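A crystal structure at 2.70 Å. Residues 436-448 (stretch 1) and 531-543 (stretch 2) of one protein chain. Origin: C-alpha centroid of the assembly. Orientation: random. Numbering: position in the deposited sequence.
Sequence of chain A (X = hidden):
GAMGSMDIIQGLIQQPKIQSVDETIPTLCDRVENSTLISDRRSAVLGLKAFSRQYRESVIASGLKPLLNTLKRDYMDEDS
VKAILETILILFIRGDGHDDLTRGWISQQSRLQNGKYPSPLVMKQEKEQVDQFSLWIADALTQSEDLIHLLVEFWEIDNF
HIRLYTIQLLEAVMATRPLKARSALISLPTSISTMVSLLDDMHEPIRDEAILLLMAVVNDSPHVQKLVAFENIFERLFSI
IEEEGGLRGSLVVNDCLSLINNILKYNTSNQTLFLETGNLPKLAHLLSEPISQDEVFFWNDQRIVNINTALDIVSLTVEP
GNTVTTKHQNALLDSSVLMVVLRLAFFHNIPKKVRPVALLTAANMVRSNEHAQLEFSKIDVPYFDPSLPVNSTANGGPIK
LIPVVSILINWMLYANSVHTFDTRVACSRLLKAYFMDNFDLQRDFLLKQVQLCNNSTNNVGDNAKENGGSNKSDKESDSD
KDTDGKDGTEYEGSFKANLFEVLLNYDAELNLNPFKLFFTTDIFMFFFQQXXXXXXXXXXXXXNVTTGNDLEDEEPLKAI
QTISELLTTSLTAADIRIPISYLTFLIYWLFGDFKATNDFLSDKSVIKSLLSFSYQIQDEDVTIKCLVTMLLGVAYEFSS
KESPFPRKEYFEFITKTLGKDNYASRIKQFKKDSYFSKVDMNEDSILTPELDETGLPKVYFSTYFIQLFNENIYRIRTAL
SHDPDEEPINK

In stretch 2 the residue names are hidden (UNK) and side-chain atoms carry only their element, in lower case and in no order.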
# COMPACT_ATOMS: atom_id res chain seq x y z
N MET A 436 -3.88 -14.68 12.46
CA MET A 436 -3.30 -15.60 11.43
C MET A 436 -2.45 -16.67 12.10
O MET A 436 -1.51 -16.30 12.84
CB MET A 436 -2.44 -14.83 10.43
CG MET A 436 -2.13 -15.66 9.25
SD MET A 436 -3.61 -15.76 8.29
CE MET A 436 -3.50 -14.15 7.48
N ASP A 437 -2.77 -17.94 11.81
CA ASP A 437 -2.00 -19.17 12.20
C ASP A 437 -1.83 -19.29 13.71
O ASP A 437 -0.83 -19.87 14.13
CB ASP A 437 -0.62 -19.16 11.56
CG ASP A 437 -0.72 -19.28 10.07
OD1 ASP A 437 -1.52 -20.15 9.62
OD2 ASP A 437 0.01 -18.53 9.37
N ASN A 438 -2.80 -18.83 14.48
CA ASN A 438 -2.79 -18.86 15.97
C ASN A 438 -4.14 -19.39 16.46
O ASN A 438 -5.03 -18.58 16.95
CB ASN A 438 -2.47 -17.46 16.44
CG ASN A 438 -1.97 -17.41 17.85
OD1 ASN A 438 -2.33 -18.26 18.69
ND2 ASN A 438 -1.16 -16.37 18.13
N PHE A 439 -4.33 -20.69 16.35
CA PHE A 439 -5.55 -21.39 16.82
C PHE A 439 -5.94 -21.01 18.25
O PHE A 439 -7.12 -20.77 18.51
CB PHE A 439 -5.41 -22.91 16.72
CG PHE A 439 -6.59 -23.59 17.38
CD1 PHE A 439 -7.82 -23.69 16.74
CD2 PHE A 439 -6.48 -24.09 18.68
CE1 PHE A 439 -8.89 -24.29 17.37
CE2 PHE A 439 -7.57 -24.67 19.31
CZ PHE A 439 -8.77 -24.77 18.66
N ASP A 440 -5.01 -20.97 19.18
CA ASP A 440 -5.33 -20.68 20.61
C ASP A 440 -5.94 -19.29 20.68
O ASP A 440 -6.96 -19.06 21.40
CB ASP A 440 -4.09 -20.83 21.50
CG ASP A 440 -3.39 -22.20 21.41
OD1 ASP A 440 -4.11 -23.21 21.16
OD2 ASP A 440 -2.12 -22.24 21.58
N LEU A 441 -5.39 -18.34 19.94
CA LEU A 441 -5.85 -16.94 20.08
C LEU A 441 -7.22 -16.79 19.40
O LEU A 441 -8.07 -15.96 19.80
CB LEU A 441 -4.79 -16.06 19.43
CG LEU A 441 -4.73 -14.62 19.95
CD1 LEU A 441 -4.62 -14.59 21.47
CD2 LEU A 441 -3.54 -13.93 19.33
N GLN A 442 -7.44 -17.61 18.38
CA GLN A 442 -8.74 -17.69 17.67
C GLN A 442 -9.78 -18.27 18.64
O GLN A 442 -10.76 -17.54 18.98
CB GLN A 442 -8.59 -18.50 16.40
CG GLN A 442 -8.11 -17.67 15.25
CD GLN A 442 -7.74 -18.51 14.06
OE1 GLN A 442 -8.46 -19.45 13.72
NE2 GLN A 442 -6.60 -18.22 13.44
N ARG A 443 -9.52 -19.47 19.16
CA ARG A 443 -10.41 -20.08 20.19
C ARG A 443 -10.69 -19.12 21.38
O ARG A 443 -11.88 -18.99 21.75
CB ARG A 443 -9.79 -21.40 20.63
CG ARG A 443 -10.63 -22.19 21.62
CD ARG A 443 -10.00 -23.55 21.94
NE ARG A 443 -10.46 -24.08 23.21
CZ ARG A 443 -10.08 -23.64 24.42
NH1 ARG A 443 -9.22 -22.64 24.54
NH2 ARG A 443 -10.57 -24.21 25.51
N ASP A 444 -9.68 -18.48 21.99
CA ASP A 444 -9.90 -17.69 23.22
C ASP A 444 -10.80 -16.51 22.86
O ASP A 444 -11.65 -16.07 23.70
CB ASP A 444 -8.57 -17.27 23.87
CG ASP A 444 -7.82 -18.37 24.62
OD1 ASP A 444 -8.10 -19.60 24.38
OD2 ASP A 444 -6.92 -18.02 25.43
N PHE A 445 -10.55 -15.92 21.69
CA PHE A 445 -11.32 -14.74 21.21
C PHE A 445 -12.81 -15.11 21.12
O PHE A 445 -13.64 -14.35 21.70
CB PHE A 445 -10.82 -14.27 19.85
CG PHE A 445 -11.66 -13.19 19.24
CD1 PHE A 445 -11.70 -11.93 19.81
CD2 PHE A 445 -12.42 -13.44 18.10
CE1 PHE A 445 -12.45 -10.91 19.23
CE2 PHE A 445 -13.17 -12.43 17.53
CZ PHE A 445 -13.21 -11.18 18.12
N LEU A 446 -13.13 -16.20 20.40
CA LEU A 446 -14.53 -16.61 20.18
C LEU A 446 -15.19 -16.88 21.54
O LEU A 446 -16.29 -16.28 21.78
CB LEU A 446 -14.57 -17.86 19.29
CG LEU A 446 -14.42 -17.61 17.80
CD1 LEU A 446 -14.75 -18.87 17.03
CD2 LEU A 446 -15.34 -16.49 17.32
N LEU A 447 -14.55 -17.70 22.38
CA LEU A 447 -15.03 -18.03 23.75
C LEU A 447 -15.28 -16.76 24.57
O LEU A 447 -16.22 -16.75 25.29
CB LEU A 447 -14.01 -18.91 24.49
CG LEU A 447 -13.95 -20.35 24.01
CD1 LEU A 447 -12.96 -21.17 24.84
CD2 LEU A 447 -15.34 -21.00 24.01
N LYS A 448 -14.42 -15.75 24.48
CA LYS A 448 -14.62 -14.46 25.19
C LYS A 448 -15.85 -13.79 24.55
O LYS A 448 -16.69 -13.30 25.28
CB LYS A 448 -13.34 -13.62 25.14
CG LYS A 448 -13.33 -12.34 25.97
CD LYS A 448 -12.70 -11.13 25.26
CE LYS A 448 -13.69 -10.26 24.48
NZ LYS A 448 -13.13 -9.74 23.20
N UNK A 531 -9.52 -25.67 5.37
CA UNK A 531 -8.04 -25.87 5.29
C UNK A 531 -7.35 -25.44 6.58
O UNK A 531 -6.21 -25.91 6.81
c UNK A 531 -7.45 -25.90 2.79
c UNK A 531 -7.42 -25.13 4.10
o UNK A 531 -7.43 -27.15 2.83
o UNK A 531 -7.47 -25.24 1.73
N UNK A 532 -7.97 -24.57 7.40
CA UNK A 532 -7.44 -24.15 8.72
C UNK A 532 -7.32 -25.36 9.67
O UNK A 532 -8.20 -26.25 9.62
c UNK A 532 -8.30 -23.04 9.37
c UNK A 532 -7.18 -19.67 10.14
c UNK A 532 -7.70 -21.67 9.35
n UNK A 532 -7.78 -20.81 10.44
c UNK A 532 -7.05 -20.99 8.37
n UNK A 532 -6.73 -19.75 8.87
N UNK A 533 -6.27 -25.35 10.49
CA UNK A 533 -6.01 -26.29 11.61
C UNK A 533 -7.04 -26.10 12.74
O UNK A 533 -7.09 -24.98 13.32
c UNK A 533 -4.27 -24.57 12.43
c UNK A 533 -2.41 -22.91 11.97
c UNK A 533 -3.33 -23.97 11.39
n UNK A 533 -0.99 -23.16 11.61
c UNK A 533 -4.62 -26.04 12.20
N UNK A 534 -7.81 -27.17 13.03
CA UNK A 534 -8.82 -27.24 14.12
C UNK A 534 -9.99 -26.27 13.88
O UNK A 534 -10.65 -25.88 14.88
c UNK A 534 -6.57 -30.22 16.60
c UNK A 534 -4.84 -28.57 16.39
c UNK A 534 -7.14 -27.97 15.91
c UNK A 534 -8.17 -26.96 15.48
c UNK A 534 -7.51 -29.28 16.21
c UNK A 534 -5.80 -27.64 16.00
o UNK A 534 -4.29 -30.77 17.08
c UNK A 534 -5.23 -29.86 16.69
N UNK A 535 -10.30 -25.93 12.62
CA UNK A 535 -11.47 -25.07 12.28
C UNK A 535 -12.75 -25.69 12.87
O UNK A 535 -13.63 -24.94 13.33
c UNK A 535 -11.58 -24.81 10.78
o UNK A 535 -12.31 -25.82 10.10
N UNK A 536 -12.83 -27.03 12.91
CA UNK A 536 -14.01 -27.76 13.46
C UNK A 536 -14.38 -27.19 14.84
O UNK A 536 -15.52 -26.79 15.03
c UNK A 536 -13.73 -29.26 13.51
o UNK A 536 -13.70 -32.00 12.53
o UNK A 536 -15.59 -32.35 13.62
c UNK A 536 -14.96 -30.09 13.20
c UNK A 536 -14.73 -31.59 13.11
N UNK A 537 -13.43 -27.10 15.76
CA UNK A 537 -13.67 -26.58 17.12
C UNK A 537 -14.33 -25.20 17.06
O UNK A 537 -15.20 -24.93 17.91
c UNK A 537 -12.44 -26.95 19.33
o UNK A 537 -11.17 -28.85 18.59
o UNK A 537 -11.08 -28.30 20.75
c UNK A 537 -11.50 -28.12 19.58
c UNK A 537 -12.38 -26.40 17.90
N UNK A 538 -13.88 -24.35 16.14
CA UNK A 538 -14.34 -22.94 16.07
C UNK A 538 -15.77 -22.96 15.51
O UNK A 538 -16.64 -22.25 16.04
c UNK A 538 -11.94 -22.04 15.63
c UNK A 538 -11.05 -21.54 14.49
c UNK A 538 -11.81 -21.12 16.83
c UNK A 538 -13.39 -22.14 15.17
N UNK A 539 -16.01 -23.75 14.46
CA UNK A 539 -17.37 -23.95 13.89
C UNK A 539 -18.33 -24.33 15.02
O UNK A 539 -19.32 -23.60 15.27
c UNK A 539 -17.32 -24.99 12.77
n UNK A 539 -15.97 -25.13 9.16
n UNK A 539 -18.12 -25.27 8.29
c UNK A 539 -16.65 -24.47 11.50
c UNK A 539 -16.34 -25.57 10.51
n UNK A 539 -16.40 -24.64 6.94
c UNK A 539 -16.83 -25.01 8.13
N UNK A 540 -17.96 -25.40 15.74
CA UNK A 540 -18.72 -25.99 16.86
C UNK A 540 -19.04 -24.96 17.92
O UNK A 540 -20.15 -24.99 18.38
o UNK A 540 -19.55 -28.51 14.65
c UNK A 540 -19.45 -28.58 15.94
c UNK A 540 -17.97 -27.18 17.46
c UNK A 540 -18.07 -28.40 16.57
o UNK A 540 -20.44 -28.74 16.73
N UNK A 541 -18.11 -24.09 18.29
CA UNK A 541 -18.38 -23.04 19.31
C UNK A 541 -19.45 -22.09 18.79
O UNK A 541 -20.21 -21.54 19.61
c UNK A 541 -17.42 -21.03 20.52
c UNK A 541 -16.08 -23.18 20.39
c UNK A 541 -14.73 -22.55 20.58
c UNK A 541 -17.09 -22.27 19.68
N UNK A 542 -19.44 -21.80 17.50
CA UNK A 542 -20.32 -20.75 16.90
C UNK A 542 -21.70 -21.37 16.78
O UNK A 542 -22.69 -20.69 17.15
c UNK A 542 -20.74 -19.21 14.94
o UNK A 542 -18.51 -19.68 15.71
c UNK A 542 -19.80 -20.25 15.55
N UNK A 543 -21.73 -22.64 16.36
CA UNK A 543 -22.98 -23.44 16.23
C UNK A 543 -23.71 -23.48 17.58
O UNK A 543 -24.94 -23.21 17.64
n UNK A 543 -24.91 -28.06 16.43
n UNK A 543 -23.03 -29.29 16.82
c UNK A 543 -23.88 -25.47 14.98
c UNK A 543 -23.67 -28.38 16.10
c UNK A 543 -23.60 -26.76 14.22
c UNK A 543 -22.69 -24.85 15.70
n UNK A 543 -23.04 -27.79 15.08

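Position 531 carries two side-chain carbons, the second bearing two oxygens, and lies out of reach of stretch 1: a short carboxylate, Asp531. At 532 one carbon leads to a five-membered ring of three carbons and two nitrogens; CB points toward stretch 1, and one ring nitrogen comes 3.6 Å from Gln442 OE1, which lies at the ring edge: His532. The nitrogen is ND1, and no hydrogen bond forms.

Position 533 has four carbons in a row ending in a nitrogen that lies 3.6 Å from Asp437 OD1, hence Lys533. Its CA-to-CB bond points sideways, but the end of the chain comes nearer, and NZ forms a long salt bridge with Asp437. At 534 a carbon precedes a six-carbon ring bearing one oxygen; CB sits over one face of the Phe439 ring, 3.3 Å from Phe439 CE1, identifying Tyr534. The edge of its own ring is turned toward that face, the planes at 52°; the hydroxyl end leads away.

Position 535, one carbon and one oxygen, is Ser535; it closes the type II turn begun at His532, and its CB points away from stretch 1. Position 536 has three carbons, the third with two oxygens, and touches nothing on stretch 1: Glu536. The same atom set at 537, with CB 4.0 Å from CZ of Phe439, at the ring edge, gives Glu537.

Four carbons forked at the second occupy 538. One terminal carbon is 3.7 Å from CD1 of Leu446, the other 3.4 Å from OE1 of Gln442, and the branching carbon 4.2 Å from CE1 of Phe439: Leu538, with CD2, CD1 and CG in those roles. Position 539, three carbons, a nitrogen and a carbon with two more nitrogens, is Arg539, whose CA-to-CB bond points away and whose guanidinium nitrogens are hydrogen-bonded elsewhere in the structure. Position 540, three carbons ending in two oxygens, is Glu540, also out of reach.

At 541 four carbons fork at the first, and the end of the two-carbon arm meets CD2 of Leu447 at 3.8 Å: Ile541, through CD1. Position 542 has one carbon carrying an oxygen and a carbon, the oxygen 4.1 Å from Leu446 CD1: Thr542, whose OG1 donates to Leu538 O, 3.2 Å away. Position 543 repeats the guanidinium pattern, clear of stretch 1; Arg543 NH2 bridges to Glu540 OE2 at 2.6 Å.

The two helices run nearly parallel, at 3° and 10.3 Å at closest approach. Leu538 and Ile541, one turn apart, pack against Leu446, while Phe439 meets the turn before the second helix. No hydrogen bond crosses; apolar packing dominates, with the long Asp437–Lys533 salt bridge between exposed side chains just ahead of the two helices.

Stretch 2 531-543: DHKYSEELREITR
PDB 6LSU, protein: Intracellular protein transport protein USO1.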